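MstE (Scytonema sp. PCC 10023, PDB 6SBF) is a monodomain class II terpene cyclase that assembles complex isoprenoid scaffolds, probably by protonation-initiated ring closure on the way to merosterols. Local coordinates at residues D47-W60 and R91-L105. The protein carries 1 engineered substitution. Residues are numbered along the deposited sequence; the frame is centred on the assembly and turned at random. Where two conformers were deposited one is given.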
# COMPACT_ATOMS: atom_id res chain seq x y z
N ASP A 47 1.90 -9.25 -9.47
CA ASP A 47 1.02 -8.20 -10.06
C ASP A 47 1.92 -7.12 -10.60
O ASP A 47 3.06 -7.00 -10.23
CB ASP A 47 -0.02 -7.67 -9.09
CG ASP A 47 -1.43 -7.60 -9.66
OD1 ASP A 47 -1.53 -7.40 -10.93
OD2 ASP A 47 -2.41 -7.67 -8.89
N PHE A 48 1.29 -6.26 -11.44
CA PHE A 48 1.92 -5.17 -12.18
C PHE A 48 2.81 -5.72 -13.28
O PHE A 48 3.32 -6.84 -13.19
CB PHE A 48 2.65 -4.17 -11.29
CG PHE A 48 1.77 -3.50 -10.25
CD1 PHE A 48 1.04 -2.37 -10.58
CD2 PHE A 48 1.66 -4.02 -8.96
CE1 PHE A 48 0.21 -1.79 -9.63
CE2 PHE A 48 0.82 -3.42 -8.05
CZ PHE A 48 0.11 -2.29 -8.37
N ASN A 49 3.01 -4.91 -14.32
CA ASN A 49 3.83 -5.37 -15.45
C ASN A 49 4.46 -4.18 -16.15
O ASN A 49 3.71 -3.20 -16.49
CB ASN A 49 3.00 -6.19 -16.44
CG ASN A 49 3.81 -6.94 -17.46
OD1 ASN A 49 5.02 -7.04 -17.40
ND2 ASN A 49 3.11 -7.41 -18.46
N PHE A 50 5.76 -4.28 -16.37
CA PHE A 50 6.49 -3.35 -17.25
C PHE A 50 6.90 -4.16 -18.47
O PHE A 50 8.00 -4.72 -18.51
CB PHE A 50 7.71 -2.79 -16.54
CG PHE A 50 7.39 -1.89 -15.39
CD1 PHE A 50 7.21 -0.55 -15.57
CD2 PHE A 50 7.24 -2.41 -14.11
CE1 PHE A 50 6.90 0.28 -14.49
CE2 PHE A 50 6.99 -1.60 -13.02
CZ PHE A 50 6.80 -0.26 -13.24
N PRO A 51 6.03 -4.32 -19.46
CA PRO A 51 6.31 -5.20 -20.59
C PRO A 51 7.58 -4.84 -21.35
O PRO A 51 7.82 -3.67 -21.59
CB PRO A 51 5.07 -5.13 -21.46
CG PRO A 51 4.14 -4.19 -20.85
CD PRO A 51 4.72 -3.70 -19.56
N GLN A 52 8.33 -5.90 -21.65
CA GLN A 52 9.57 -5.88 -22.48
C GLN A 52 10.59 -5.05 -21.71
O GLN A 52 11.53 -4.61 -22.28
CB GLN A 52 9.30 -5.39 -23.91
CG GLN A 52 8.18 -6.12 -24.62
CD GLN A 52 8.26 -5.86 -26.11
OE1 GLN A 52 8.54 -4.74 -26.57
NE2 GLN A 52 8.00 -6.89 -26.90
N ALA A 53 10.41 -4.93 -20.40
CA ALA A 53 11.34 -4.16 -19.55
C ALA A 53 11.49 -4.93 -18.25
O ALA A 53 11.99 -6.07 -18.21
CB ALA A 53 10.83 -2.73 -19.36
N ALA A 54 10.93 -4.40 -17.21
CA ALA A 54 11.11 -4.94 -15.85
C ALA A 54 10.16 -6.09 -15.51
O ALA A 54 10.26 -6.62 -14.38
CB ALA A 54 10.98 -3.86 -14.81
N SER A 55 9.24 -6.49 -16.37
CA SER A 55 8.38 -7.66 -16.16
C SER A 55 7.47 -7.45 -14.94
O SER A 55 7.04 -6.29 -14.66
CB SER A 55 9.31 -8.90 -16.13
OG SER A 55 8.64 -10.11 -15.90
N ILE A 56 7.15 -8.52 -14.26
CA ILE A 56 5.98 -8.62 -13.33
C ILE A 56 6.45 -8.56 -11.88
O ILE A 56 7.50 -9.21 -11.54
CB ILE A 56 5.20 -9.88 -13.65
CG1 ILE A 56 4.57 -9.70 -15.03
CG2 ILE A 56 4.16 -10.13 -12.59
CD1 ILE A 56 4.05 -10.94 -15.60
N GLY A 57 5.77 -7.84 -11.03
CA GLY A 57 6.18 -7.79 -9.61
C GLY A 57 5.91 -9.12 -8.89
O GLY A 57 4.90 -9.76 -9.14
N ASP A 58 6.82 -9.44 -7.95
CA ASP A 58 6.56 -10.64 -7.11
C ASP A 58 6.99 -10.40 -5.65
O ASP A 58 6.10 -10.44 -4.80
CB ASP A 58 7.13 -11.92 -7.73
CG ASP A 58 8.59 -12.00 -8.12
OD1 ASP A 58 9.43 -11.25 -7.62
OD2 ASP A 58 8.92 -12.91 -8.94
N GLU A 59 8.25 -10.08 -5.38
CA GLU A 59 8.68 -9.90 -3.97
C GLU A 59 7.81 -8.83 -3.33
O GLU A 59 7.30 -9.00 -2.23
CB GLU A 59 10.15 -9.49 -3.88
CG GLU A 59 11.11 -10.53 -4.39
CD GLU A 59 12.55 -10.11 -4.49
OE1 GLU A 59 13.01 -9.26 -3.69
OE2 GLU A 59 13.27 -10.65 -5.40
N TRP A 60 7.69 -7.65 -3.99
CA TRP A 60 6.92 -6.54 -3.43
C TRP A 60 5.45 -6.94 -3.26
O TRP A 60 4.83 -6.72 -2.20
CB TRP A 60 7.09 -5.34 -4.34
CG TRP A 60 6.09 -4.26 -4.08
CD1 TRP A 60 5.75 -3.68 -2.91
CD2 TRP A 60 5.31 -3.59 -5.07
NE1 TRP A 60 4.84 -2.68 -3.10
CE2 TRP A 60 4.53 -2.62 -4.42
CE3 TRP A 60 5.23 -3.74 -6.45
CZ2 TRP A 60 3.71 -1.74 -5.11
CZ3 TRP A 60 4.41 -2.86 -7.12
CH2 TRP A 60 3.63 -1.91 -6.47
N ARG A 91 15.04 -15.30 -1.73
CA ARG A 91 15.49 -14.12 -2.53
C ARG A 91 16.58 -13.40 -1.74
O ARG A 91 16.36 -12.28 -1.21
CB ARG A 91 14.31 -13.24 -2.91
CG ARG A 91 13.31 -13.86 -3.86
CD ARG A 91 13.86 -14.00 -5.28
NE ARG A 91 12.91 -14.61 -6.17
CZ ARG A 91 11.96 -13.95 -6.83
NH1 ARG A 91 11.88 -12.63 -6.84
NH2 ARG A 91 11.09 -14.64 -7.54
N ASP A 92 17.75 -14.01 -1.68
CA ASP A 92 18.90 -13.57 -0.88
C ASP A 92 20.07 -13.19 -1.77
O ASP A 92 21.22 -13.20 -1.30
CB ASP A 92 19.29 -14.68 0.12
CG ASP A 92 19.87 -15.94 -0.52
OD1 ASP A 92 19.82 -16.03 -1.76
OD2 ASP A 92 20.43 -16.74 0.19
N HIS A 93 19.80 -12.81 -2.99
CA HIS A 93 20.83 -12.54 -4.01
C HIS A 93 21.42 -11.14 -3.92
O HIS A 93 22.42 -10.90 -4.57
CB HIS A 93 20.28 -12.87 -5.39
CG HIS A 93 19.06 -12.09 -5.75
ND1 HIS A 93 17.88 -12.20 -5.04
CD2 HIS A 93 18.81 -11.21 -6.76
CE1 HIS A 93 16.97 -11.43 -5.61
NE2 HIS A 93 17.51 -10.83 -6.68
N ARG A 94 20.81 -10.22 -3.19
CA ARG A 94 21.31 -8.83 -3.17
C ARG A 94 22.22 -8.64 -1.98
O ARG A 94 21.86 -9.02 -0.88
CB ARG A 94 20.13 -7.85 -3.13
CG ARG A 94 19.14 -8.04 -4.26
CD ARG A 94 18.06 -6.98 -4.23
NE ARG A 94 17.02 -7.21 -5.21
CZ ARG A 94 15.97 -8.02 -5.07
NH1 ARG A 94 15.79 -8.69 -3.94
NH2 ARG A 94 15.09 -8.20 -6.04
N PRO A 95 23.36 -7.97 -2.14
CA PRO A 95 24.33 -7.87 -1.07
C PRO A 95 23.84 -7.07 0.13
O PRO A 95 24.35 -7.23 1.25
CB PRO A 95 25.54 -7.18 -1.69
CG PRO A 95 25.07 -6.64 -3.02
CD PRO A 95 23.85 -7.43 -3.43
N THR A 96 22.86 -6.17 -0.09
CA THR A 96 22.30 -5.34 1.01
C THR A 96 21.31 -6.13 1.86
O THR A 96 20.99 -5.66 2.94
CB THR A 96 21.62 -4.09 0.44
OG1 THR A 96 20.55 -4.60 -0.36
CG2 THR A 96 22.53 -3.15 -0.32
N GLY A 97 20.78 -7.24 1.39
CA GLY A 97 19.71 -7.94 2.07
C GLY A 97 18.34 -7.39 1.79
O GLY A 97 17.37 -7.88 2.40
N GLU A 98 18.25 -6.45 0.85
CA GLU A 98 16.98 -5.80 0.50
C GLU A 98 16.15 -6.73 -0.39
O GLU A 98 16.70 -7.62 -1.06
CB GLU A 98 17.27 -4.49 -0.22
CG GLU A 98 17.93 -3.49 0.69
CD GLU A 98 18.33 -2.23 -0.02
OE1 GLU A 98 18.18 -1.16 0.57
OE2 GLU A 98 18.76 -2.34 -1.21
N TRP A 99 14.85 -6.47 -0.44
CA TRP A 99 13.98 -7.00 -1.46
C TRP A 99 13.65 -5.88 -2.47
O TRP A 99 13.83 -4.71 -2.13
CB TRP A 99 12.76 -7.60 -0.81
CG TRP A 99 13.03 -8.83 -0.00
CD1 TRP A 99 13.13 -10.10 -0.46
CD2 TRP A 99 13.20 -8.89 1.43
NE1 TRP A 99 13.37 -10.98 0.58
CE2 TRP A 99 13.37 -10.25 1.74
CE3 TRP A 99 13.20 -7.97 2.46
CZ2 TRP A 99 13.52 -10.69 3.05
CZ3 TRP A 99 13.32 -8.41 3.76
CH2 TRP A 99 13.49 -9.75 4.04
N GLY A 100 13.15 -6.26 -3.65
CA GLY A 100 12.78 -5.31 -4.68
C GLY A 100 11.53 -5.72 -5.40
O GLY A 100 10.82 -6.68 -5.01
N TYR A 101 11.20 -5.03 -6.47
CA TYR A 101 9.95 -5.24 -7.20
C TYR A 101 9.85 -6.73 -7.59
O TYR A 101 8.81 -7.34 -7.45
CB TYR A 101 9.98 -4.34 -8.43
CG TYR A 101 8.91 -4.52 -9.45
CD1 TYR A 101 7.63 -4.05 -9.27
CD2 TYR A 101 9.20 -5.17 -10.66
CE1 TYR A 101 6.65 -4.19 -10.23
CE2 TYR A 101 8.19 -5.34 -11.60
CZ TYR A 101 6.92 -4.88 -11.40
OH TYR A 101 5.97 -5.01 -12.38
N ASN A 102 10.95 -7.24 -8.13
CA ASN A 102 11.05 -8.66 -8.52
C ASN A 102 12.55 -8.99 -8.56
O ASN A 102 13.42 -8.19 -8.18
CB ASN A 102 10.35 -8.99 -9.86
CG ASN A 102 10.95 -8.26 -11.03
OD1 ASN A 102 12.13 -7.89 -10.96
ND2 ASN A 102 10.13 -8.13 -12.09
N TYR A 103 12.90 -10.22 -8.98
CA TYR A 103 14.28 -10.71 -8.87
C TYR A 103 15.28 -9.79 -9.56
O TYR A 103 16.40 -9.60 -9.08
CB TYR A 103 14.41 -12.10 -9.50
CG TYR A 103 15.75 -12.75 -9.29
CD1 TYR A 103 16.00 -13.52 -8.18
CD2 TYR A 103 16.77 -12.61 -10.19
CE1 TYR A 103 17.21 -14.15 -7.97
CE2 TYR A 103 18.01 -13.20 -10.01
CZ TYR A 103 18.24 -13.95 -8.86
OH TYR A 103 19.47 -14.50 -8.68
N ILE A 104 14.89 -9.27 -10.73
CA ILE A 104 15.88 -8.59 -11.61
C ILE A 104 16.05 -7.13 -11.18
O ILE A 104 17.02 -6.50 -11.56
CB ILE A 104 15.52 -8.72 -13.09
CG1 ILE A 104 14.23 -7.99 -13.46
CG2 ILE A 104 15.52 -10.18 -13.54
CD1 ILE A 104 14.02 -7.90 -14.93
N LEU A 105 15.14 -6.60 -10.37
CA LEU A 105 15.30 -5.22 -9.87
C LEU A 105 16.26 -5.15 -8.70
O LEU A 105 16.44 -6.14 -7.92
CB LEU A 105 13.96 -4.65 -9.41
CG LEU A 105 13.38 -3.58 -10.32
CD1 LEU A 105 14.29 -2.35 -10.36
CD2 LEU A 105 13.07 -4.12 -11.72
O HOH W 1 11.23 -12.27 -10.13
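Glu59 OE1 accepts two hydrogen bonds, from Arg94 NH1 at 2.8 Å and from the backbone Gly100 N at 3.0 Å. The contact ties a β-hairpin and the helix start after it to the loop between helices 75-90 and 109-121 of the alpha6-alpha6 barrel. Arg94 meets the Glu59 carboxylate end-on: NH1 uses the syn lone pair of OE1, and NH2 reaches OE2. The carboxylate and guanidinium planes are turned 62° apart. The anti lone pair of OE2 takes Arg91 NH1 at 2.8 Å. Arg91 also spans Asp58, with NH1 on OD1 and NH2 on OD2, both from above the carboxylate plane. Two acids and two arginines are thus linked in one network, and their charges probably balance. Along the adjoining edge, NE and NH2 of Arg94 both bond Leu105 O, side-on, which helps to fix the rotation of the guanidinium. A leucine in place of Arg94 would probably cost the buried Glu59 one of its two arginine partners and leave Leu105 O without these two donors. Tyr101 lies against the hairpin. With chi1 at 171°, its CG points away from the backbone N, and the ring folds back over Gly57, whose CA sits 3.6 Å from the ring centroid in a CH-pi contact. Phe50 turns its edge toward the Tyr101 ring, offset, with the planes at 71°. Tyr101 OH donates to a lone pair of Ser55 O at 2.8 Å. This is at the classic beta bulge, in which Ala54 and Ser55 share Phe50 as partner on the other strand. Asp58 N bonds Tyr101 O. Asn102 ND2 spans the bulge, bonding Ala54 O at 2.7 Å nearly head-on and Ile56 O at 2.9 Å from above its carbonyl plane.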